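Local coordinates for protein NAD(P)H-FMN oxidoreductase (Bacillus subtilis, PDB 5LVA) that binds flavin mononucleotide on a flavodoxin-like fold and probably serves as an NAD(P)H-dependent flavin or quinone reductase, at residues V105-E111 / Y146-A151; L143-V147 / Q165-H169. All coordinates share one frame; numbering follows the deposited sequence.

Interaction 1 (V105-E111 / Y146-A151). With FMN (flavin mononucleotide), chain C.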
ATOM      1  N   VAL A 105       2.299  -2.805   4.503  1.00 16.23           N
ATOM      2  CA  VAL A 105       3.736  -2.712   4.361  1.00 16.01           C
ATOM      3  C   VAL A 105       4.419  -3.824   5.138  1.00 18.98           C
ATOM      4  O   VAL A 105       3.995  -4.208   6.220  1.00 16.90           O
ATOM      5  CB  VAL A 105       4.245  -1.315   4.820  1.00 20.37           C
ATOM      6  CG1 VAL A 105       3.886  -1.048   6.275  1.00 20.03           C
ATOM      7  CG2 VAL A 105       5.731  -1.173   4.612  1.00 20.34           C
ATOM      8  N   SER A 106       5.456  -4.380   4.545  1.00 21.10           N
ATOM      9  CA  SER A 106       6.217  -5.414   5.199  1.00 19.23           C
ATOM     10  C   SER A 106       7.588  -4.862   5.578  1.00 20.25           C
ATOM     11  O   SER A 106       8.170  -4.079   4.838  1.00 18.69           O
ATOM     12  CB  SER A 106       6.341  -6.631   4.287  1.00 16.11           C
ATOM     13  OG  SER A 106       6.970  -6.270   3.078  1.00 22.18           O
ATOM     14  N   ALA A 107       8.105  -5.259   6.732  1.00 18.95           N
ATOM     15  CA  ALA A 107       9.391  -4.733   7.161  1.00 18.45           C
ATOM     16  C   ALA A 107      10.300  -5.845   7.635  1.00 21.17           C
ATOM     17  O   ALA A 107       9.850  -6.781   8.275  1.00 24.75           O
ATOM     18  CB  ALA A 107       9.202  -3.698   8.256  1.00 20.96           C
ATOM     19  N   GLY A 108      11.583  -5.734   7.312  1.00 23.31           N
ATOM     20  CA  GLY A 108      12.556  -6.733   7.701  1.00 22.22           C
ATOM     21  C   GLY A 108      12.801  -6.823   9.193  1.00 22.78           C
ATOM     22  O   GLY A 108      12.939  -7.911   9.746  1.00 28.57           O
ATOM     23  N   ALA A 109      12.840  -5.671   9.847  1.00 19.88           N
ATOM     24  CA  ALA A 109      13.184  -5.589  11.257  1.00 16.06           C
ATOM     25  C   ALA A 109      12.039  -6.070  12.149  1.00 22.47           C
ATOM     26  O   ALA A 109      10.887  -6.143  11.719  1.00 23.48           O
ATOM     27  CB  ALA A 109      13.584  -4.170  11.594  1.00 22.44           C
ATOM     28  N   PRO A 110      12.352  -6.420  13.401  1.00 21.88           N
ATOM     29  CA  PRO A 110      11.281  -6.870  14.283  1.00 18.82           C
ATOM     30  C   PRO A 110      10.411  -5.706  14.743  1.00 23.68           C
ATOM     31  O   PRO A 110      10.823  -4.560  14.619  1.00 23.02           O
ATOM     32  CB  PRO A 110      12.029  -7.480  15.466  1.00 18.86           C
ATOM     33  CG  PRO A 110      13.455  -7.505  15.073  1.00 21.48           C
ATOM     34  CD  PRO A 110      13.651  -6.442  14.081  1.00 20.08           C
ATOM     35  N   GLU A 111       9.230  -6.007  15.270  1.00 23.43           N
ATOM     36  CA  GLU A 111       8.341  -4.992  15.788  1.00 23.30           C
ATOM     37  C   GLU A 111       8.982  -4.192  16.932  1.00 25.79           C
ATOM     38  O   GLU A 111       8.823  -2.991  16.991  1.00 23.56           O
ATOM     39  CB  GLU A 111       7.039  -5.631  16.251  1.00 25.80           C
ATOM     40  CG  GLU A 111       6.060  -4.633  16.827  1.00 25.42           C
ATOM     41  CD  GLU A 111       4.658  -5.168  16.893  1.00 28.44           C
ATOM     42  OE1 GLU A 111       4.470  -6.379  16.663  1.00 37.50           O
ATOM     43  OE2 GLU A 111       3.742  -4.380  17.188  1.00 38.09           O
ATOM     44  N   TYR A 146      -1.741  -2.134   7.448  1.00 20.11           N
ATOM     45  CA  TYR A 146      -1.352  -3.496   7.741  1.00 20.10           C
ATOM     46  C   TYR A 146       0.156  -3.574   7.720  1.00 17.81           C
ATOM     47  O   TYR A 146       0.789  -3.195   6.757  1.00 22.12           O
ATOM     48  CB  TYR A 146      -1.938  -4.514   6.767  1.00 18.90           C
ATOM     49  CG  TYR A 146      -1.527  -5.902   7.192  1.00 20.66           C
ATOM     50  CD1 TYR A 146      -2.083  -6.491   8.320  1.00 17.04           C
ATOM     51  CD2 TYR A 146      -0.527  -6.589   6.525  1.00 20.77           C
ATOM     52  CE1 TYR A 146      -1.690  -7.732   8.738  1.00 17.61           C
ATOM     53  CE2 TYR A 146      -0.131  -7.833   6.942  1.00 19.54           C
ATOM     54  CZ  TYR A 146      -0.715  -8.398   8.043  1.00 20.38           C
ATOM     55  OH  TYR A 146      -0.315  -9.630   8.462  1.00 23.06           O
ATOM     56  N   VAL A 147       0.728  -4.071   8.798  1.00 18.64           N
ATOM     57  CA  VAL A 147       2.164  -4.118   8.928  1.00 17.70           C
ATOM     58  C   VAL A 147       2.616  -5.521   9.265  1.00 18.91           C
ATOM     59  O   VAL A 147       2.070  -6.148  10.154  1.00 18.64           O
ATOM     60  CB  VAL A 147       2.657  -3.156  10.014  1.00 19.20           C
ATOM     61  CG1 VAL A 147       4.153  -2.996   9.928  1.00 18.94           C
ATOM     62  CG2 VAL A 147       1.987  -1.817   9.869  1.00 16.01           C
ATOM     63  N   PHE A 148       3.616  -6.010   8.548  1.00 19.11           N
ATOM     64  CA  PHE A 148       4.165  -7.314   8.852  1.00 20.68           C
ATOM     65  C   PHE A 148       5.642  -7.167   9.095  1.00 20.32           C
ATOM     66  O   PHE A 148       6.372  -6.667   8.245  1.00 20.63           O
ATOM     67  CB  PHE A 148       3.890  -8.312   7.727  1.00 25.91           C
ATOM     68  CG  PHE A 148       4.227  -9.732   8.082  1.00 22.36           C
ATOM     69  CD1 PHE A 148       3.393 -10.474   8.880  1.00 19.31           C
ATOM     70  CD2 PHE A 148       5.380 -10.314   7.622  1.00 22.08           C
ATOM     71  CE1 PHE A 148       3.694 -11.772   9.198  1.00 17.49           C
ATOM     72  CE2 PHE A 148       5.684 -11.610   7.950  1.00 22.77           C
ATOM     73  CZ  PHE A 148       4.836 -12.335   8.742  1.00 21.67           C
ATOM     74  N   TYR A 149       6.065  -7.597  10.275  1.00 20.63           N
ATOM     75  CA  TYR A 149       7.438  -7.446  10.715  1.00 23.00           C
ATOM     76  C   TYR A 149       8.203  -8.747  10.545  1.00 23.80           C
ATOM     77  O   TYR A 149       7.599  -9.788  10.336  1.00 26.19           O
ATOM     78  CB  TYR A 149       7.480  -7.005  12.183  1.00 27.41           C
ATOM     79  CG  TYR A 149       6.830  -5.666  12.487  1.00 23.36           C
ATOM     80  CD1 TYR A 149       7.534  -4.488  12.334  1.00 23.18           C
ATOM     81  CD2 TYR A 149       5.525  -5.594  12.942  1.00 20.76           C
ATOM     82  CE1 TYR A 149       6.964  -3.278  12.613  1.00 21.92           C
ATOM     83  CE2 TYR A 149       4.940  -4.388  13.210  1.00 24.31           C
ATOM     84  CZ  TYR A 149       5.669  -3.229  13.052  1.00 27.77           C
ATOM     85  OH  TYR A 149       5.111  -2.013  13.342  1.00 27.53           O
ATOM     86  N   GLN A 150       9.526  -8.682  10.647  1.00 25.39           N
ATOM     87  CA  GLN A 150      10.367  -9.866  10.540  1.00 26.59           C
ATOM     88  C   GLN A 150      10.205 -10.517   9.170  1.00 27.37           C
ATOM     89  O   GLN A 150      10.362 -11.717   9.021  1.00 44.56           O
ATOM     90  CB  GLN A 150      10.031 -10.872  11.641  1.00 26.68           C
ATOM     91  CG  GLN A 150      10.650 -10.602  12.987  1.00 30.98           C
ATOM     92  CD  GLN A 150      12.029 -11.177  13.105  1.00 37.73           C
ATOM     93  OE1 GLN A 150      13.015 -10.454  13.237  1.00 39.95           O
ATOM     94  NE2 GLN A 150      12.114 -12.492  13.053  1.00 41.56           N
ATOM     95  N   ALA A 151       9.883  -9.696   8.182  1.00 25.60           N
ATOM     96  CA  ALA A 151       9.583 -10.156   6.840  1.00 26.38           C
ATOM     97  C   ALA A 151      10.784 -10.844   6.181  1.00 28.17           C
ATOM     98  O   ALA A 151      11.867 -10.275   6.092  1.00 37.89           O
ATOM     99  CB  ALA A 151       9.103  -8.988   6.000  1.00 23.55           C
TER
HETATM  100  N1  FMN C 201      13.328  -3.440   6.437  1.00 19.19           N
HETATM  101  C2  FMN C 201      13.036  -2.600   7.494  1.00 21.14           C
HETATM  102  O2  FMN C 201      12.523  -3.044   8.516  1.00 24.27           O
HETATM  103  N3  FMN C 201      13.303  -1.256   7.417  1.00 17.85           N
HETATM  104  C4  FMN C 201      13.875  -0.728   6.296  1.00 18.25           C
HETATM  105  O4  FMN C 201      14.091   0.479   6.270  1.00 17.01           O
HETATM  106  C4A FMN C 201      14.182  -1.569   5.221  1.00 17.78           C
HETATM  107  N5  FMN C 201      14.753  -1.065   4.081  1.00 18.71           N
HETATM  108  C5A FMN C 201      15.055  -1.884   3.020  1.00 17.15           C
HETATM  109  C6  FMN C 201      15.629  -1.339   1.882  1.00 16.24           C
HETATM  110  C7  FMN C 201      15.932  -2.124   0.790  1.00 18.12           C
HETATM  111  C7M FMN C 201      16.554  -1.497  -0.427  1.00 14.08           C
HETATM  112  C8  FMN C 201      15.659  -3.492   0.851  1.00 20.19           C
HETATM  113  C8M FMN C 201      15.968  -4.389  -0.309  1.00 12.95           C
HETATM  114  C9  FMN C 201      15.087  -4.036   1.995  1.00 16.31           C
HETATM  115  C9A FMN C 201      14.771  -3.237   3.081  1.00 20.16           C
HETATM  116  N10 FMN C 201      14.201  -3.766   4.232  1.00 20.82           N
HETATM  117  C10 FMN C 201      13.903  -2.928   5.295  1.00 19.23           C
HETATM  118  C1' FMN C 201      13.847  -5.226   4.307  1.00 18.52           C
HETATM  119  C2' FMN C 201      12.463  -5.297   3.613  1.00 21.32           C
HETATM  120  O2' FMN C 201      11.505  -4.480   4.279  1.00 20.61           O
HETATM  121  C3' FMN C 201      11.914  -6.706   3.332  1.00 21.70           C
HETATM  122  O3' FMN C 201      12.812  -7.272   2.410  1.00 23.26           O
HETATM  123  C4' FMN C 201      10.493  -6.639   2.740  1.00 18.38           C
HETATM  124  O4' FMN C 201       9.681  -5.930   3.624  1.00 25.02           O
HETATM  125  C5' FMN C 201       9.710  -7.921   2.481  1.00 22.15           C
HETATM  126  O5' FMN C 201      10.192  -8.546   1.323  1.00 26.92           O
HETATM  127  P   FMN C 201       9.355  -9.229   0.128  1.00 23.20           P
HETATM  128  O1P FMN C 201      10.079  -8.740  -1.072  1.00 20.77           O
HETATM  129  O2P FMN C 201       9.425 -10.709   0.295  1.00 25.37           O
HETATM  130  O3P FMN C 201       7.930  -8.835  -0.035  1.00 24.37           O
HETATM  131  O   HOH W   1      13.765 -10.450   8.076  1.00 25.19           O
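At the C-terminal ends of the parallel strands of a flavodoxin-like sheet, strand 100-106 pairs with the outermost strand 141-148, and the loops that follow receive the flavin. The ladder runs from Val105 N to Tyr146 O, back from Phe148 N to Val105 O, and on from Ala107 N to Phe148 O at 2.7 Å. Beyond the strands the pairing continues: Ala151 N reaches Ala107 O at 2.9 Å, and Gln150 N approaches Ala109 O from above its carbonyl plane. The backbone of 107-109, fixed in this way, offers Gly108 N to N1 of the flavin at 3.0 Å and Ala109 N to O2 at 3.0 Å, the latter nearly straight at 169°. Ser106 OG, set between its own backbone N and carbonyl carbon (chi1 59°), is hydrogen-bonded to the ribityl O4' at 2.8 Å. The Tyr149 ring lies between Val147 CG1, toward the rim of one face, and Glu111 CA over the opposite face, 3.7 Å from the centroid in a CH-pi contact. A water bridges Gly108 O and Ala151 O. Main-chain amides reading the pyrimidine edge of FMN from the loop at the C-terminal end of a parallel strand are typical of flavodoxin-like flavoproteins.

Interaction 2 (L143-V147 / Q165-H169)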
ATOM      1  N   LEU A 143      -6.970   4.780   7.022  1.00 21.08           N
ATOM      2  CA  LEU A 143      -7.230   3.581   7.814  1.00 23.84           C
ATOM      3  C   LEU A 143      -5.946   3.077   8.456  1.00 22.89           C
ATOM      4  O   LEU A 143      -4.867   3.379   7.974  1.00 26.22           O
ATOM      5  CB  LEU A 143      -7.835   2.494   6.925  1.00 21.87           C
ATOM      6  CG  LEU A 143      -9.116   2.818   6.170  1.00 24.05           C
ATOM      7  CD1 LEU A 143      -9.485   1.653   5.282  1.00 21.56           C
ATOM      8  CD2 LEU A 143     -10.234   3.108   7.125  1.00 19.04           C
ATOM      9  N   PRO A 144      -6.053   2.299   9.543  1.00 23.24           N
ATOM     10  CA  PRO A 144      -4.844   1.755  10.159  1.00 21.31           C
ATOM     11  C   PRO A 144      -4.097   0.873   9.176  1.00 23.42           C
ATOM     12  O   PRO A 144      -4.737   0.119   8.454  1.00 24.62           O
ATOM     13  CB  PRO A 144      -5.379   0.918  11.317  1.00 21.34           C
ATOM     14  CG  PRO A 144      -6.776   1.311  11.478  1.00 23.03           C
ATOM     15  CD  PRO A 144      -7.265   1.764  10.172  1.00 19.09           C
ATOM     16  N   PRO A 145      -2.765   0.954   9.148  1.00 20.97           N
ATOM     17  CA  PRO A 145      -2.057   0.161   8.144  1.00 20.23           C
ATOM     18  C   PRO A 145      -2.084  -1.334   8.444  1.00 22.72           C
ATOM     19  O   PRO A 145      -2.418  -1.758   9.555  1.00 24.84           O
ATOM     20  CB  PRO A 145      -0.630   0.705   8.227  1.00 16.65           C
ATOM     21  CG  PRO A 145      -0.494   1.131   9.603  1.00 17.58           C
ATOM     22  CD  PRO A 145      -1.835   1.644  10.049  1.00 19.86           C
ATOM     23  N   TYR A 146      -1.741  -2.134   7.448  1.00 20.11           N
ATOM     24  CA  TYR A 146      -1.352  -3.496   7.741  1.00 20.10           C
ATOM     25  C   TYR A 146       0.156  -3.574   7.720  1.00 17.81           C
ATOM     26  O   TYR A 146       0.789  -3.195   6.757  1.00 22.12           O
ATOM     27  CB  TYR A 146      -1.938  -4.514   6.767  1.00 18.90           C
ATOM     28  CG  TYR A 146      -1.527  -5.902   7.192  1.00 20.66           C
ATOM     29  CD1 TYR A 146      -2.083  -6.491   8.320  1.00 17.04           C
ATOM     30  CD2 TYR A 146      -0.527  -6.589   6.525  1.00 20.77           C
ATOM     31  CE1 TYR A 146      -1.690  -7.732   8.738  1.00 17.61           C
ATOM     32  CE2 TYR A 146      -0.131  -7.833   6.942  1.00 19.54           C
ATOM     33  CZ  TYR A 146      -0.715  -8.398   8.043  1.00 20.38           C
ATOM     34  OH  TYR A 146      -0.315  -9.630   8.462  1.00 23.06           O
ATOM     35  N   VAL A 147       0.728  -4.071   8.798  1.00 18.64           N
ATOM     36  CA  VAL A 147       2.164  -4.118   8.928  1.00 17.70           C
ATOM     37  C   VAL A 147       2.616  -5.521   9.265  1.00 18.91           C
ATOM     38  O   VAL A 147       2.070  -6.148  10.154  1.00 18.64           O
ATOM     39  CB  VAL A 147       2.657  -3.156  10.014  1.00 19.20           C
ATOM     40  CG1 VAL A 147       4.153  -2.996   9.928  1.00 18.94           C
ATOM     41  CG2 VAL A 147       1.987  -1.817   9.869  1.00 16.01           C
ATOM     42  N   GLN A 165      -3.849 -12.855   7.853  1.00 32.12           N
ATOM     43  CA  GLN A 165      -4.135 -11.654   8.620  1.00 28.52           C
ATOM     44  C   GLN A 165      -4.175 -10.437   7.713  1.00 29.73           C
ATOM     45  O   GLN A 165      -4.961  -9.514   7.923  1.00 29.60           O
ATOM     46  CB  GLN A 165      -3.104 -11.458   9.729  1.00 32.73           C
ATOM     47  CG  GLN A 165      -3.327 -12.342  10.931  1.00 32.87           C
ATOM     48  CD  GLN A 165      -4.711 -12.184  11.504  1.00 34.56           C
ATOM     49  OE1 GLN A 165      -5.280 -11.096  11.488  1.00 39.48           O
ATOM     50  NE2 GLN A 165      -5.261 -13.269  12.023  1.00 36.89           N
ATOM     51  N   TYR A 166      -3.319 -10.445   6.702  1.00 28.44           N
ATOM     52  CA  TYR A 166      -3.316  -9.403   5.696  1.00 26.80           C
ATOM     53  C   TYR A 166      -4.669  -9.367   5.002  1.00 28.02           C
ATOM     54  O   TYR A 166      -5.268  -8.315   4.844  1.00 31.25           O
ATOM     55  CB  TYR A 166      -2.176  -9.651   4.705  1.00 24.60           C
ATOM     56  CG  TYR A 166      -2.301  -8.973   3.359  1.00 27.49           C
ATOM     57  CD1 TYR A 166      -2.997  -9.572   2.321  1.00 31.10           C
ATOM     58  CD2 TYR A 166      -1.675  -7.763   3.108  1.00 28.30           C
ATOM     59  CE1 TYR A 166      -3.103  -8.964   1.088  1.00 29.48           C
ATOM     60  CE2 TYR A 166      -1.773  -7.150   1.874  1.00 28.00           C
ATOM     61  CZ  TYR A 166      -2.486  -7.760   0.868  1.00 31.82           C
ATOM     62  OH  TYR A 166      -2.583  -7.156  -0.357  1.00 37.70           O
ATOM     63  N   ARG A 167      -5.156 -10.536   4.607  1.00 30.92           N
ATOM     64  CA  ARG A 167      -6.401 -10.634   3.868  1.00 27.87           C
ATOM     65  C   ARG A 167      -7.566 -10.115   4.692  1.00 27.18           C
ATOM     66  O   ARG A 167      -8.418  -9.407   4.188  1.00 31.68           O
ATOM     67  CB  ARG A 167      -6.664 -12.079   3.445  1.00 31.77           C
ATOM     68  CG  ARG A 167      -7.759 -12.219   2.395  1.00 34.73           C
ATOM     69  CD  ARG A 167      -8.291 -13.624   2.319  1.00 30.74           C
ATOM     70  NE  ARG A 167      -9.016 -13.862   1.076  1.00 36.87           N
ATOM     71  CZ  ARG A 167     -10.337 -13.841   0.953  1.00 41.38           C
ATOM     72  NH1 ARG A 167     -11.103 -13.601   2.002  1.00 47.33           N
ATOM     73  NH2 ARG A 167     -10.895 -14.070  -0.223  1.00 41.98           N
ATOM     74  N   GLU A 168      -7.603 -10.469   5.965  1.00 28.04           N
ATOM     75  CA  GLU A 168      -8.703 -10.035   6.794  1.00 29.29           C
ATOM     76  C   GLU A 168      -8.682  -8.521   6.967  1.00 31.95           C
ATOM     77  O   GLU A 168      -9.723  -7.870   6.972  1.00 32.17           O
ATOM     78  CB  GLU A 168      -8.668 -10.719   8.151  1.00 28.43           C
ATOM     79  CG  GLU A 168      -9.753 -10.205   9.064  1.00 43.75           C
ATOM     80  CD  GLU A 168      -9.796 -10.905  10.397  1.00 52.99           C
ATOM     81  OE1 GLU A 168      -9.296 -12.050  10.485  1.00 57.89           O
ATOM     82  OE2 GLU A 168     -10.343 -10.310  11.351  1.00 51.63           O
ATOM     83  N   HIS A 169      -7.485  -7.966   7.095  1.00 27.78           N
ATOM     84  CA  HIS A 169      -7.331  -6.545   7.349  1.00 27.78           C
ATOM     85  C   HIS A 169      -7.735  -5.700   6.156  1.00 24.26           C
ATOM     86  O   HIS A 169      -8.388  -4.682   6.301  1.00 27.19           O
ATOM     87  CB  HIS A 169      -5.893  -6.226   7.726  1.00 24.96           C
ATOM     88  CG  HIS A 169      -5.738  -4.899   8.393  1.00 25.89           C
ATOM     89  ND1 HIS A 169      -5.513  -3.737   7.693  1.00 21.92           N
ATOM     90  CD2 HIS A 169      -5.800  -4.549   9.699  1.00 21.20           C
ATOM     91  CE1 HIS A 169      -5.423  -2.728   8.538  1.00 21.60           C
ATOM     92  NE2 HIS A 169      -5.595  -3.196   9.760  1.00 24.40           N
TER
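Helix 165-169 lies against strand 146-147 and the Pro144-Pro145 stretch before it, the backbones coming nearest at Tyr146 and Tyr166, whose CA atoms are 6.6 Å apart. Into that gap goes the Tyr146 ring, carried toward the helix because CG stands anti to the backbone N (chi1 -177°). The helix backbone covers one of its faces: Tyr166 CA sits over the ring centre, 3.7 Å from the centroid and 13° off the normal, a CH-pi contact, while Tyr166 CB touches Tyr146 CE2 at 3.5 Å. Tyr166 then turns its own ring edge toward that same neighbour in an offset edge-to-face pair, planes at 78°, with Tyr146 CD2 near the plane of the Tyr166 ring. At the far end of the phenol, Gln165 CB lies 3.6 Å from Tyr146 OH.

His169 completes the aromatic cluster from the next turn. Its CB and CG lie beside Tyr146 CD1, and Tyr146 CA lies over one face of the imidazole, toward its rim; the two rings themselves meet obliquely. The imidazole edge, at CE1, faces Pro144 O, which lies near the ring plane; Pro145 O is also nearby. Outside the pair, the Tyr166 ring stacks on Phe21, while Phe174 meets His169 edge-to-face. Helix and strand are thus joined by aromatic faces, edges and backbone CH groups. The two phenol hydroxyls find their partners outside the contact, Tyr166 OH at Gln63 and Tyr146 OH only weakly at Gly162 O, about one turn back along the helix, so the junction itself rests largely on apolar and aromatic surfaces.

How the interactions relate
The two contacts, with centres 12 Å apart, illustrate how an edge strand can serve a ligand site and a helix layer at once. Their segments overlap at Tyr146 and Val147 on strand 141-148, of which only Tyr146 takes part in both contacts. In interaction 1 the backbone of this strand joins strand 100-106 and leads on to the FMN loops; in interaction 2 a side chain from the same strand enters the packing of helix 156-171. Tyr146 divides its roles accordingly, main chain to the sheet and ring to the helix. Only interaction 1 touches the flavin. Interaction 2 is set back from it: the Tyr166 side chain is about 10 Å from FMN and about 6 Å from the side chain of Asn18, an FMN-binding residue.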